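Local atomic coordinates of glycoside hydrolase family 61 (Trichoderma reesei QM6a, PDB entry 5O2X), a protein that probably cleaves cellulose chains oxidatively, as a copper-dependent lytic polysaccharide monooxygenase of auxiliary activity family 9. Residues 102-106 / 107-111; 191-195 / 196-200; 210-213 / 214-217; 223-226 / 227-230. All blocks are in the same frame, centred on the assembly; numbering follows the deposited sequence.

Contact 1: residues 102-106 / 107-111; sequences ETVDK and TTLEF
Asp105 meets Thr107 and Thr108 in a local polar contact at a tight turn on the surface, in the connection from strand 90-96 to strand 110-121. The Asp105 carboxylate bends over the start of the turn, its CG trans to the backbone N (chi1 177°), and OD1 is gripped twice by one residue: Thr107 N lies 3.0 Å from Asp105 OD1, and Thr107 OG1 donates to the same oxygen over 2.7 Å. Both donors arrive on the same face of the carboxylate, well above its plane, which should limit its rotation. The Asp105 carbonyl is held in a similar way by Thr108. Thr108 N, 3.0 Å from Asp105 O, approaches from above the carbonyl plane, whereas the hydroxyl OG1 donates to Asp105 O at 2.7 Å within that plane, so two bonds from one residue fix this oxygen. A longer bond follows one residue later, Leu109 N to Lys106 O at 3.3 Å, and a water donates to both Lys106 O and Leu109 O.

The inner side of the turn is apolar. Leu109 CD2 lies 3.9 Å from Val104 CG2 and its CD1 arm leans toward the CA of Lys106, and the Leu109 side chain also packs on Ala95 of strand 90-96 and Val154 of strand 151-161. The extended Lys106 chain runs away from the turn, and its NZ bonds to Ala60 O. OD1 of Asp105 accepting the amide two residues on defines an Asx turn, here superposed on a short 3-10 segment that leads into a strand of the beta-sandwich.

Contact 2: residues 191-195 / 196-200; sequences SGVLG and TDLYH. With MAN (alpha-D-mannopyranose), chain E; MAN (alpha-D-mannopyranose), chain D; MAN (alpha-D-mannopyranose), chain F.
A chi1 of 174° turns CG1 of Val193 trans to its own amide nitrogen and over the turn, while Leu198, with chi1 -71°, sets CG beside its backbone N and extends CD2 toward the valine. The two meet as Val193 CG1 and Leu198 CD2, 3.9 Å apart, across a pair of overlapping type I beta turns that follows the weakly bonded strand 193-194. The first turn is closed by Asp197 N donating to Leu194 O at 2.9 Å; the second by Leu198 N and Gly195 O at 3.2 Å. In both, the donor stands well above the carbonyl plane, as expected where the chain coils tightly.

CB of Asp197 completes the apolar patch against Val193 CG1 at 3.7 Å. Leu194 and Asp197 run alongside each other in the same direction, and CD1 of the leucine touches the carboxylate oxygen OD2. Leu198 CB lies over the centre of one face of the Tyr199 ring, whose hydroxyl bonds to Glu158 and Tyr93.

Three mannoses lie around this region. Ser191 OG and Thr196 OG1 each carry one covalently. The sugar on Ser191 donates from O4 to Gly192 O, and a third has O3 over one face of the His200 ring. A water accepts from Tyr199 N and lies within bonding distance of Gly195 O; another water accepts from Leu194 N and donates to Asp197 OD2, 2.9 Å from each.

Contact 3: residues 210-213 / 214-217; sequences IYTS and PLNY. With MAN (alpha-D-mannopyranose), chain G; MAN (alpha-D-mannopyranose), chain H.
Pro214 O accepts a hydrogen bond of 2.7 Å from O4 of the mannose that is covalently attached to Thr212 OG1. The sugar therefore reaches over the turn that separates Thr212 from Pro214, fixed by its glycosidic bond at one end and by this hydrogen bond at the other. Beneath it the peptide between Ser213 and Pro214 is cis, and the two CA atoms come within 3.0 Å. The backbone angles of Ser213 and Pro214 fit a type VIb beta turn from Thr212 to Leu215, a form that needs no backbone hydrogen bond for closure; none crosses here.

Apolar groups close the inner side. Leu215, whose CG lies trans to the backbone N (chi1 -178°), folds its two methyl groups back over the earlier residues: CD1 lies 4.0 Å from Thr212 CG2, and CD2 lies 4.1 Å from Ile210 CB. CD1 also comes to 3.8 Å from O6 of the same mannose. Just before the bend, an inverse gamma turn centred on Tyr211 is closed by a weak bond of 3.1 Å from Thr212 N to Ile210 O, and CG1 of Ile210 lies over the tyrosine ring toward its rim.

Ile210 and Leu215 both pack on Trp128, which Tyr217 meets edge-to-face. Ser213 OG carries a second mannose, so neighbouring residues are both O-glycosylated. With no hydrogen bond between the two segments, the cis proline, the leucine packing and the sugar probably all help to set the shape of this loop.

Contact 4: residues 223-226 / 227-230; sequences TVVS and GLPT. With MAN (alpha-D-mannopyranose), chain J; MAN (alpha-D-mannopyranose), chain I; MAN (alpha-D-mannopyranose), chain K; SO4 (sulfate ion), chain V.
Hydrogen bonding between Val225 and Leu228 closes the turn: Leu228 N donates to Val225 O at 3.2 Å, tilted 27° from the carbonyl plane. The same oxygen also accepts from a water at 2.9 Å, and that water donates its other proton to Leu228 O, tying the two carbonyls together. Before the turn, Thr223 N bonds to O3 of a sulfate, probably from the crystallisation liquor, with a weak bond to sulfate O2.

Apolar contacts fill the inner side. The CG1 branch of Val224, placed trans to the backbone N by a chi1 of 177°, lies 4.0 Å from Leu228 CB, and its CG2 branch lies 4.1 Å from the Thr230 methyl CG2, the side chains running at about a right angle. Leu228 CD1 folds back onto Val225 CB, at 3.7 Å.

The backbone forms a type II beta turn from Val225 to Leu228. Its third position is Gly227, whose phi of 93° is readily adopted because glycine has no beta carbon to press on Ser226 O. Backbone bonds of Val225 with Lys113 and of Thr230 with Gly116 run the loop along strand 110-121, and Leu228 rests on Ile114 there.

Covalent links are the third kind. Thr223 OG1, Ser226 OG and Thr230 OG1 each carry a mannose; the first of these sugars also packs against the backbone without bonding, its C1 3.5 Å from Val224 O.

How the contacts relate
Contacts 1 and 2 touch directly: Phe111 N probably bonds to Val193 O at 2.8 Å, joining strands 110-121 and 193-194, and Leu194 CD2 packs 3.6 Å from Leu109 O. Contact 4 touches neither, its centre about 16 Å from that of contact 2, yet it pairs with the same strand 110-121 farther along. Contact 3 is remote, about 36 Å centre to centre from contact 1 and on the opposite side of the chain's centre. Its Ile210 side chain lies about 13 Å from the copper ion. Contacts 2, 3 and 4 all bear O-linked mannose, and the close packing of 223-230 is consistent with a predicted linker belonging to the catalytic domain.

Contact 1: residues 102-106 / 107-111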
loop_
_atom_site.group_PDB
_atom_site.type_symbol
_atom_site.label_atom_id
_atom_site.label_comp_id
_atom_site.label_asym_id
_atom_site.label_seq_id
_atom_site.Cartn_x
_atom_site.Cartn_y
_atom_site.Cartn_z
ATOM N N GLU A 102 -0.139 -16.149 -5.884
ATOM C CA GLU A 102 -1.449 -16.689 -5.595
ATOM C C GLU A 102 -1.442 -17.720 -4.481
ATOM O O GLU A 102 -2.488 -17.968 -3.890
ATOM C CB GLU A 102 -2.048 -17.290 -6.874
ATOM C CG GLU A 102 -2.379 -16.262 -7.956
ATOM C CD GLU A 102 -1.262 -15.732 -8.829
ATOM O OE1 GLU A 102 -0.089 -16.135 -8.649
ATOM O OE2 GLU A 102 -1.585 -14.925 -9.721
ATOM N N THR A 103 -0.283 -18.318 -4.202
ATOM C CA THR A 103 -0.235 -19.363 -3.189
ATOM C C THR A 103 0.868 -19.103 -2.166
ATOM O O THR A 103 1.081 -19.938 -1.311
ATOM C CB THR A 103 -0.083 -20.756 -3.796
ATOM O OG1 THR A 103 1.046 -20.681 -4.646
ATOM C CG2 THR A 103 -1.312 -21.141 -4.550
ATOM N N VAL A 104 1.519 -17.947 -2.175
ATOM C CA VAL A 104 2.537 -17.681 -1.168
ATOM C C VAL A 104 1.914 -17.584 0.221
ATOM O O VAL A 104 0.810 -17.069 0.391
ATOM C CB VAL A 104 3.301 -16.362 -1.480
ATOM C CG1 VAL A 104 2.450 -15.104 -1.345
ATOM C CG2 VAL A 104 4.590 -16.235 -0.697
ATOM N N ASP A 105 2.642 -18.023 1.242
ATOM C CA ASP A 105 2.216 -17.833 2.624
ATOM C C ASP A 105 2.570 -16.387 2.992
ATOM O O ASP A 105 3.742 -16.027 3.095
ATOM C CB ASP A 105 2.962 -18.846 3.472
ATOM C CG ASP A 105 2.685 -18.743 4.964
ATOM O OD1 ASP A 105 2.075 -17.756 5.399
ATOM O OD2 ASP A 105 3.105 -19.684 5.690
ATOM N N LYS A 106 1.544 -15.574 3.253
ATOM C CA LYS A 106 1.811 -14.154 3.545
ATOM C C LYS A 106 2.708 -13.938 4.720
ATOM O O LYS A 106 3.338 -12.874 4.809
ATOM C CB LYS A 106 0.478 -13.404 3.750
ATOM C CG LYS A 106 -0.271 -13.762 5.020
ATOM C CD LYS A 106 -1.604 -13.010 5.124
ATOM C CE LYS A 106 -2.309 -13.297 6.427
ATOM N NZ LYS A 106 -3.628 -12.595 6.509
ATOM N N THR A 107 2.754 -14.889 5.664
ATOM C CA THR A 107 3.578 -14.718 6.864
ATOM C C THR A 107 5.073 -14.853 6.607
ATOM O O THR A 107 5.891 -14.579 7.492
ATOM C CB THR A 107 3.166 -15.704 7.965
ATOM O OG1 THR A 107 3.522 -17.036 7.596
ATOM C CG2 THR A 107 1.731 -15.598 8.330
ATOM N N THR A 108 5.444 -15.212 5.379
ATOM C CA THR A 108 6.820 -15.362 4.947
ATOM C C THR A 108 7.306 -14.165 4.132
ATOM O O THR A 108 8.506 -14.088 3.804
ATOM C CB THR A 108 7.030 -16.656 4.106
ATOM O OG1 THR A 108 6.424 -16.530 2.836
ATOM C CG2 THR A 108 6.565 -17.891 4.841
ATOM N N LEU A 109 6.414 -13.266 3.753
ATOM C CA LEU A 109 6.780 -12.182 2.843
ATOM C C LEU A 109 7.702 -11.201 3.553
ATOM O O LEU A 109 7.426 -10.750 4.674
ATOM C CB LEU A 109 5.523 -11.451 2.359
ATOM C CG LEU A 109 4.613 -12.251 1.436
ATOM C CD1 LEU A 109 3.288 -11.543 1.264
ATOM C CD2 LEU A 109 5.277 -12.468 0.083
ATOM N N GLU A 110 8.796 -10.836 2.870
ATOM C CA GLU A 110 9.767 -9.899 3.415
ATOM C C GLU A 110 9.735 -8.629 2.554
ATOM O O GLU A 110 10.202 -8.597 1.401
ATOM C CB GLU A 110 11.144 -10.541 3.480
ATOM C CG GLU A 110 11.173 -11.711 4.459
ATOM C CD GLU A 110 12.461 -12.457 4.469
ATOM O OE1 GLU A 110 13.427 -12.015 3.833
ATOM O OE2 GLU A 110 12.498 -13.519 5.125
ATOM N N PHE A 111 9.157 -7.591 3.135
ATOM C CA PHE A 111 8.824 -6.364 2.439
ATOM C C PHE A 111 9.988 -5.393 2.434
ATOM O O PHE A 111 10.569 -5.084 3.483
ATOM C CB PHE A 111 7.639 -5.694 3.123
ATOM C CG PHE A 111 6.372 -6.475 2.991
ATOM C CD1 PHE A 111 5.626 -6.428 1.823
ATOM C CD2 PHE A 111 5.938 -7.306 4.017
ATOM C CE1 PHE A 111 4.465 -7.180 1.666
ATOM C CE2 PHE A 111 4.795 -8.073 3.858
ATOM C CZ PHE A 111 4.045 -7.997 2.701
HETATM O O HOH W 1 5.136 -11.048 6.092
#

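Contact 2: residues 191-195 / 196-200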
loop_
_atom_site.group_PDB
_atom_site.type_symbol
_atom_site.label_atom_id
_atom_site.label_comp_id
_atom_site.label_asym_id
_atom_site.label_seq_id
_atom_site.Cartn_x
_atom_site.Cartn_y
_atom_site.Cartn_z
ATOM N N SER A 191 16.853 -6.218 0.456
ATOM C CA SER A 191 16.576 -6.838 1.732
ATOM C C SER A 191 15.260 -6.357 2.326
ATOM O O SER A 191 15.013 -5.156 2.354
ATOM C CB SER A 191 17.722 -6.485 2.693
ATOM O OG SER A 191 17.511 -7.008 3.954
ATOM N N GLY A 192 14.416 -7.288 2.742
ATOM C CA GLY A 192 13.109 -6.936 3.306
ATOM C C GLY A 192 12.935 -7.282 4.765
ATOM O O GLY A 192 13.819 -7.843 5.406
ATOM N N VAL A 193 11.766 -6.885 5.283
ATOM C CA VAL A 193 11.374 -7.046 6.665
ATOM C C VAL A 193 10.036 -7.777 6.687
ATOM O O VAL A 193 9.095 -7.419 5.935
ATOM C CB VAL A 193 11.238 -5.645 7.342
ATOM C CG1 VAL A 193 10.688 -5.765 8.754
ATOM C CG2 VAL A 193 12.576 -4.928 7.343
ATOM N N LEU A 194 9.872 -8.769 7.547
ATOM C CA LEU A 194 8.582 -9.435 7.684
ATOM C C LEU A 194 7.496 -8.420 8.033
ATOM O O LEU A 194 7.717 -7.499 8.820
ATOM C CB LEU A 194 8.643 -10.504 8.762
ATOM C CG LEU A 194 9.522 -11.724 8.433
ATOM C CD1 LEU A 194 9.745 -12.546 9.693
ATOM C CD2 LEU A 194 8.875 -12.592 7.380
ATOM N N GLY A 195 6.296 -8.640 7.503
ATOM C CA GLY A 195 5.194 -7.726 7.809
ATOM C C GLY A 195 4.965 -7.480 9.272
ATOM O O GLY A 195 4.750 -6.318 9.660
ATOM N N THR A 196 5.046 -8.525 10.108
ATOM C CA THR A 196 4.789 -8.349 11.537
ATOM C C THR A 196 5.980 -7.759 12.313
ATOM O O THR A 196 5.859 -7.573 13.528
ATOM C CB THR A 196 4.335 -9.673 12.178
ATOM O OG1 THR A 196 5.379 -10.642 12.015
ATOM C CG2 THR A 196 3.048 -10.142 11.602
ATOM N N ASP A 197 7.064 -7.465 11.602
ATOM C CA ASP A 197 8.200 -6.747 12.176
ATOM C C ASP A 197 8.289 -5.317 11.667
ATOM O O ASP A 197 9.168 -4.581 12.119
ATOM C CB ASP A 197 9.501 -7.475 11.843
ATOM C CG ASP A 197 9.654 -8.792 12.588
ATOM O OD1 ASP A 197 9.093 -9.031 13.661
ATOM O OD2 ASP A 197 10.410 -9.629 12.019
ATOM N N LEU A 198 7.386 -4.865 10.793
ATOM C CA LEU A 198 7.512 -3.523 10.241
ATOM C C LEU A 198 7.364 -2.443 11.312
ATOM O O LEU A 198 8.143 -1.500 11.345
ATOM C CB LEU A 198 6.450 -3.276 9.150
ATOM C CG LEU A 198 6.664 -4.041 7.865
ATOM C CD1 LEU A 198 5.423 -3.913 6.991
ATOM C CD2 LEU A 198 7.897 -3.551 7.104
ATOM N N TYR A 199 6.322 -2.536 12.141
ATOM C CA TYR A 199 5.877 -1.420 12.978
ATOM C C TYR A 199 5.686 -1.863 14.431
ATOM O O TYR A 199 5.303 -2.993 14.696
ATOM C CB TYR A 199 4.518 -0.931 12.492
ATOM C CG TYR A 199 4.479 -0.547 11.037
ATOM C CD1 TYR A 199 5.477 0.230 10.440
ATOM C CD2 TYR A 199 3.436 -0.946 10.236
ATOM C CE1 TYR A 199 5.392 0.597 9.119
ATOM C CE2 TYR A 199 3.348 -0.576 8.927
ATOM C CZ TYR A 199 4.318 0.220 8.352
ATOM O OH TYR A 199 4.263 0.638 7.054
ATOM N N HIS A 200 5.915 -0.912 15.324
ATOM C CA HIS A 200 5.648 -1.103 16.726
ATOM C C HIS A 200 4.824 0.051 17.273
ATOM O O HIS A 200 4.946 1.186 16.801
ATOM C CB HIS A 200 6.929 -1.303 17.553
ATOM C CG HIS A 200 7.532 -2.640 17.280
ATOM N ND1 HIS A 200 8.289 -2.930 16.175
ATOM C CD2 HIS A 200 7.365 -3.804 17.941
ATOM C CE1 HIS A 200 8.577 -4.230 16.161
ATOM N NE2 HIS A 200 8.060 -4.765 17.251
HETATM C C1 MAN E . 5.885 -11.063 13.270
HETATM C C2 MAN E . 7.130 -11.875 13.043
HETATM C C3 MAN E . 6.724 -13.174 12.298
HETATM C C4 MAN E . 5.577 -13.932 12.977
HETATM C C5 MAN E . 4.438 -12.989 13.292
HETATM C C6 MAN E . 3.361 -13.593 14.178
HETATM O O2 MAN E . 7.692 -12.224 14.295
HETATM O O3 MAN E . 7.850 -14.051 12.114
HETATM O O4 MAN E . 5.057 -14.939 12.099
HETATM O O5 MAN E . 4.908 -11.803 13.982
HETATM O O6 MAN E . 2.169 -12.892 14.155
HETATM C C1 MAN D . 18.482 -6.486 4.917
HETATM C C2 MAN D . 18.562 -7.631 5.915
HETATM C C3 MAN D . 17.225 -7.819 6.595
HETATM C C4 MAN D . 16.737 -6.486 7.189
HETATM C C5 MAN D . 16.728 -5.373 6.148
HETATM C C6 MAN D . 16.358 -4.058 6.827
HETATM O O2 MAN D . 19.546 -7.364 6.935
HETATM O O3 MAN D . 17.344 -8.841 7.600
HETATM O O4 MAN D . 15.399 -6.671 7.676
HETATM O O5 MAN D . 18.014 -5.259 5.528
HETATM O O6 MAN D . 16.112 -3.026 5.908
HETATM C C1 MAN F . 8.926 1.805 21.051
HETATM C C2 MAN F . 9.710 0.993 20.000
HETATM C C3 MAN F . 9.641 -0.488 20.296
HETATM C C4 MAN F . 10.123 -0.711 21.703
HETATM C C5 MAN F . 9.281 0.109 22.664
HETATM C C6 MAN F . 9.746 -0.122 24.095
HETATM O O2 MAN F . 11.098 1.355 19.963
HETATM O O3 MAN F . 10.418 -1.239 19.353
HETATM O O4 MAN F . 10.004 -2.115 21.943
HETATM O O5 MAN F . 9.396 1.499 22.348
HETATM O O6 MAN F . 8.927 0.634 24.995
HETATM O O HOH W 2 11.906 -9.366 9.528
HETATM O O HOH W 3 4.244 -4.538 11.814
#

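Contact 3: residues 210-213 / 214-217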
loop_
_atom_site.group_PDB
_atom_site.type_symbol
_atom_site.label_atom_id
_atom_site.label_comp_id
_atom_site.label_asym_id
_atom_site.label_seq_id
_atom_site.Cartn_x
_atom_site.Cartn_y
_atom_site.Cartn_z
ATOM N N ILE A 210 0.167 15.013 16.221
ATOM C CA ILE A 210 0.401 15.895 15.078
ATOM C C ILE A 210 -0.190 17.310 15.313
ATOM O O ILE A 210 0.045 18.193 14.513
ATOM C CB ILE A 210 -0.147 15.286 13.772
ATOM C CG1 ILE A 210 -1.673 15.260 13.734
ATOM C CG2 ILE A 210 0.492 13.929 13.516
ATOM C CD1 ILE A 210 -2.246 14.793 12.416
ATOM N N TYR A 211 -0.904 17.492 16.439
ATOM C CA TYR A 211 -1.595 18.764 16.749
ATOM C C TYR A 211 -0.710 19.649 17.612
ATOM O O TYR A 211 -1.060 20.090 18.705
ATOM C CB TYR A 211 -2.994 18.500 17.322
ATOM C CG TYR A 211 -3.808 17.709 16.317
ATOM C CD1 TYR A 211 -4.310 18.293 15.185
ATOM C CD2 TYR A 211 -4.043 16.354 16.486
ATOM C CE1 TYR A 211 -5.039 17.571 14.242
ATOM C CE2 TYR A 211 -4.762 15.617 15.564
ATOM C CZ TYR A 211 -5.233 16.199 14.428
ATOM O OH TYR A 211 -5.927 15.464 13.490
ATOM N N THR A 212 0.477 19.881 17.080
ATOM C CA THR A 212 1.509 20.659 17.720
ATOM C C THR A 212 2.337 21.245 16.594
ATOM O O THR A 212 2.396 20.717 15.489
ATOM C CB THR A 212 2.337 19.811 18.666
ATOM O OG1 THR A 212 3.362 20.652 19.224
ATOM C CG2 THR A 212 2.929 18.619 17.993
ATOM N N SER A 213 3.009 22.379 16.866
ATOM C CA SER A 213 3.868 22.997 15.848
ATOM C C SER A 213 4.966 23.765 16.613
ATOM O O SER A 213 4.673 24.438 17.580
ATOM C CB SER A 213 3.088 23.942 15.019
ATOM O OG SER A 213 3.921 24.331 13.941
ATOM N N PRO A 214 6.239 23.652 16.179
ATOM C CA PRO A 214 6.731 22.932 15.026
ATOM C C PRO A 214 6.654 21.401 15.195
ATOM O O PRO A 214 6.497 20.906 16.304
ATOM C CB PRO A 214 8.190 23.397 14.879
ATOM C CG PRO A 214 8.555 23.869 16.204
ATOM C CD PRO A 214 7.311 24.401 16.846
ATOM N N LEU A 215 6.727 20.680 14.099
ATOM C CA LEU A 215 6.515 19.255 14.079
ATOM C C LEU A 215 7.497 18.633 13.101
ATOM O O LEU A 215 7.677 19.099 11.987
ATOM C CB LEU A 215 5.098 18.946 13.619
ATOM C CG LEU A 215 4.673 17.481 13.570
ATOM C CD1 LEU A 215 4.716 16.815 14.896
ATOM C CD2 LEU A 215 3.295 17.364 12.940
ATOM N N ASN A 216 8.092 17.515 13.509
ATOM C CA ASN A 216 8.872 16.659 12.648
ATOM C C ASN A 216 8.250 15.253 12.625
ATOM O O ASN A 216 7.473 14.899 13.521
ATOM C CB ASN A 216 10.307 16.548 13.092
ATOM C CG ASN A 216 11.071 17.845 12.967
ATOM O OD1 ASN A 216 11.831 18.213 13.861
ATOM N ND2 ASN A 216 10.961 18.484 11.816
ATOM N N TYR A 217 8.592 14.466 11.595
ATOM C CA TYR A 217 7.955 13.156 11.421
ATOM C C TYR A 217 8.884 12.120 10.860
ATOM O O TYR A 217 9.408 12.330 9.772
ATOM C CB TYR A 217 6.721 13.241 10.547
ATOM C CG TYR A 217 5.948 11.948 10.521
ATOM C CD1 TYR A 217 5.251 11.559 11.633
ATOM C CD2 TYR A 217 5.955 11.117 9.429
ATOM C CE1 TYR A 217 4.555 10.373 11.655
ATOM C CE2 TYR A 217 5.250 9.918 9.432
ATOM C CZ TYR A 217 4.556 9.545 10.563
ATOM O OH TYR A 217 3.904 8.350 10.556
HETATM C C1 MAN G . 3.935 20.204 20.442
HETATM C C2 MAN G . 4.594 21.460 21.070
HETATM C C3 MAN G . 5.679 21.992 20.116
HETATM C C4 MAN G . 6.679 20.899 19.754
HETATM C C5 MAN G . 5.961 19.650 19.250
HETATM C C6 MAN G . 6.915 18.470 19.176
HETATM O O2 MAN G . 5.179 21.124 22.309
HETATM O O3 MAN G . 6.388 23.087 20.702
HETATM O O4 MAN G . 7.593 21.394 18.749
HETATM O O5 MAN G . 4.957 19.237 20.187
HETATM O O6 MAN G . 6.474 17.590 18.143
HETATM C C1 MAN H . 3.315 25.298 13.101
HETATM C C2 MAN H . 4.280 25.428 11.893
HETATM C C3 MAN H . 5.638 25.971 12.324
HETATM C C4 MAN H . 5.477 27.211 13.177
HETATM C C5 MAN H . 4.571 26.922 14.352
HETATM C C6 MAN H . 4.481 28.149 15.255
HETATM O O2 MAN H . 3.655 26.294 10.983
HETATM O O3 MAN H . 6.484 26.353 11.226
HETATM O O4 MAN H . 6.768 27.610 13.645
HETATM O O5 MAN H . 3.290 26.531 13.855
HETATM O O6 MAN H . 5.785 28.427 15.758
#

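Contact 4: residues 223-226 / 227-230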
loop_
_atom_site.group_PDB
_atom_site.type_symbol
_atom_site.label_atom_id
_atom_site.label_comp_id
_atom_site.label_asym_id
_atom_site.label_seq_id
_atom_site.Cartn_x
_atom_site.Cartn_y
_atom_site.Cartn_z
ATOM N N THR A 223 13.928 1.777 5.781
ATOM C CA THR A 223 14.310 2.763 4.792
ATOM C C THR A 223 13.779 2.465 3.396
ATOM O O THR A 223 13.710 1.296 3.007
ATOM C CB THR A 223 15.936 2.810 4.742
ATOM O OG1 THR A 223 16.413 1.477 4.628
ATOM C CG2 THR A 223 16.516 3.467 5.971
ATOM N N VAL A 224 13.466 3.502 2.640
ATOM C CA VAL A 224 13.292 3.355 1.214
ATOM C C VAL A 224 14.627 2.858 0.612
ATOM O O VAL A 224 15.690 3.360 0.956
ATOM C CB VAL A 224 12.879 4.686 0.545
ATOM C CG1 VAL A 224 12.780 4.519 -0.977
ATOM C CG2 VAL A 224 11.532 5.153 1.109
ATOM N N VAL A 225 14.525 1.880 -0.264
ATOM C CA VAL A 225 15.731 1.292 -0.889
ATOM C C VAL A 225 16.577 2.421 -1.498
ATOM O O VAL A 225 16.083 3.329 -2.161
ATOM C CB VAL A 225 15.285 0.329 -2.008
ATOM C CG1 VAL A 225 16.483 -0.231 -2.723
ATOM C CG2 VAL A 225 14.440 -0.813 -1.452
ATOM N N SER A 226 17.901 2.313 -1.274
ATOM C CA SER A 226 18.797 3.302 -1.824
ATOM C C SER A 226 18.671 3.390 -3.348
ATOM O O SER A 226 18.589 2.409 -4.041
ATOM C CB SER A 226 20.231 2.982 -1.486
ATOM O OG SER A 226 21.014 3.993 -2.077
ATOM N N GLY A 227 18.713 4.617 -3.844
ATOM C CA GLY A 227 18.658 4.897 -5.265
ATOM C C GLY A 227 17.266 5.164 -5.796
ATOM O O GLY A 227 17.127 5.563 -6.951
ATOM N N LEU A 228 16.235 4.944 -4.975
ATOM C CA LEU A 228 14.864 5.241 -5.382
ATOM C C LEU A 228 14.458 6.609 -4.828
ATOM O O LEU A 228 14.768 6.918 -3.682
ATOM C CB LEU A 228 13.914 4.189 -4.827
ATOM C CG LEU A 228 14.214 2.756 -5.177
ATOM C CD1 LEU A 228 13.107 1.865 -4.614
ATOM C CD2 LEU A 228 14.439 2.560 -6.669
ATOM N N PRO A 229 13.734 7.387 -5.604
ATOM C CA PRO A 229 13.153 8.608 -5.043
ATOM C C PRO A 229 12.122 8.226 -3.979
ATOM O O PRO A 229 11.409 7.246 -4.170
ATOM C CB PRO A 229 12.524 9.273 -6.283
ATOM C CG PRO A 229 12.162 8.150 -7.148
ATOM C CD PRO A 229 13.229 7.126 -6.957
ATOM N N THR A 230 11.990 9.009 -2.937
ATOM C CA THR A 230 10.996 8.624 -1.921
ATOM C C THR A 230 9.568 8.831 -2.396
ATOM O O THR A 230 8.645 8.266 -1.801
ATOM C CB THR A 230 11.233 9.285 -0.569
ATOM O OG1 THR A 230 11.067 10.689 -0.765
ATOM C CG2 THR A 230 12.624 8.964 -0.019
HETATM C C1 MAN J . 16.922 1.110 3.354
HETATM C C2 MAN J . 16.986 -0.395 3.337
HETATM C C3 MAN J . 18.003 -0.919 4.335
HETATM C C4 MAN J . 19.342 -0.227 4.129
HETATM C C5 MAN J . 19.154 1.259 4.150
HETATM C C6 MAN J . 20.498 1.896 3.826
HETATM O O2 MAN J . 17.346 -0.801 2.019
HETATM O O3 MAN J . 18.139 -2.353 4.238
HETATM O O4 MAN J . 20.188 -0.723 5.189
HETATM O O5 MAN J . 18.202 1.711 3.202
HETATM O O6 MAN J . 20.780 1.790 2.420
HETATM C C1 MAN I . 10.333 11.361 0.238
HETATM C C2 MAN I . 9.917 12.615 -0.521
HETATM C C3 MAN I . 11.145 13.480 -0.879
HETATM C C4 MAN I . 11.911 13.728 0.438
HETATM C C5 MAN I . 12.355 12.417 1.068
HETATM C C6 MAN I . 13.175 12.586 2.359
HETATM O O2 MAN I . 8.986 13.303 0.343
HETATM O O3 MAN I . 10.761 14.719 -1.468
HETATM O O4 MAN I . 13.086 14.509 0.162
HETATM O O5 MAN I . 11.168 11.653 1.330
HETATM O O6 MAN I . 12.361 12.937 3.486
HETATM C C1 MAN K . 22.373 4.054 -1.756
HETATM C C2 MAN K . 22.875 5.393 -2.263
HETATM C C3 MAN K . 22.712 5.388 -3.782
HETATM C C4 MAN K . 23.410 4.202 -4.417
HETATM C C5 MAN K . 23.046 2.895 -3.676
HETATM C C6 MAN K . 23.862 1.669 -4.031
HETATM O O2 MAN K . 24.217 5.619 -1.793
HETATM O O3 MAN K . 23.280 6.597 -4.301
HETATM O O4 MAN K . 23.021 4.170 -5.799
HETATM O O5 MAN K . 23.091 2.959 -2.271
HETATM O O6 MAN K . 25.223 1.808 -3.640
HETATM S S SO4 V . 16.050 0.150 8.397
HETATM O O1 SO4 V . 15.195 -0.573 9.398
HETATM O O2 SO4 V . 15.669 1.586 8.399
HETATM O O3 SO4 V . 15.726 -0.440 7.110
HETATM O O4 SO4 V . 17.530 0.138 8.704
HETATM O O HOH W 4 15.904 6.086 -1.334
#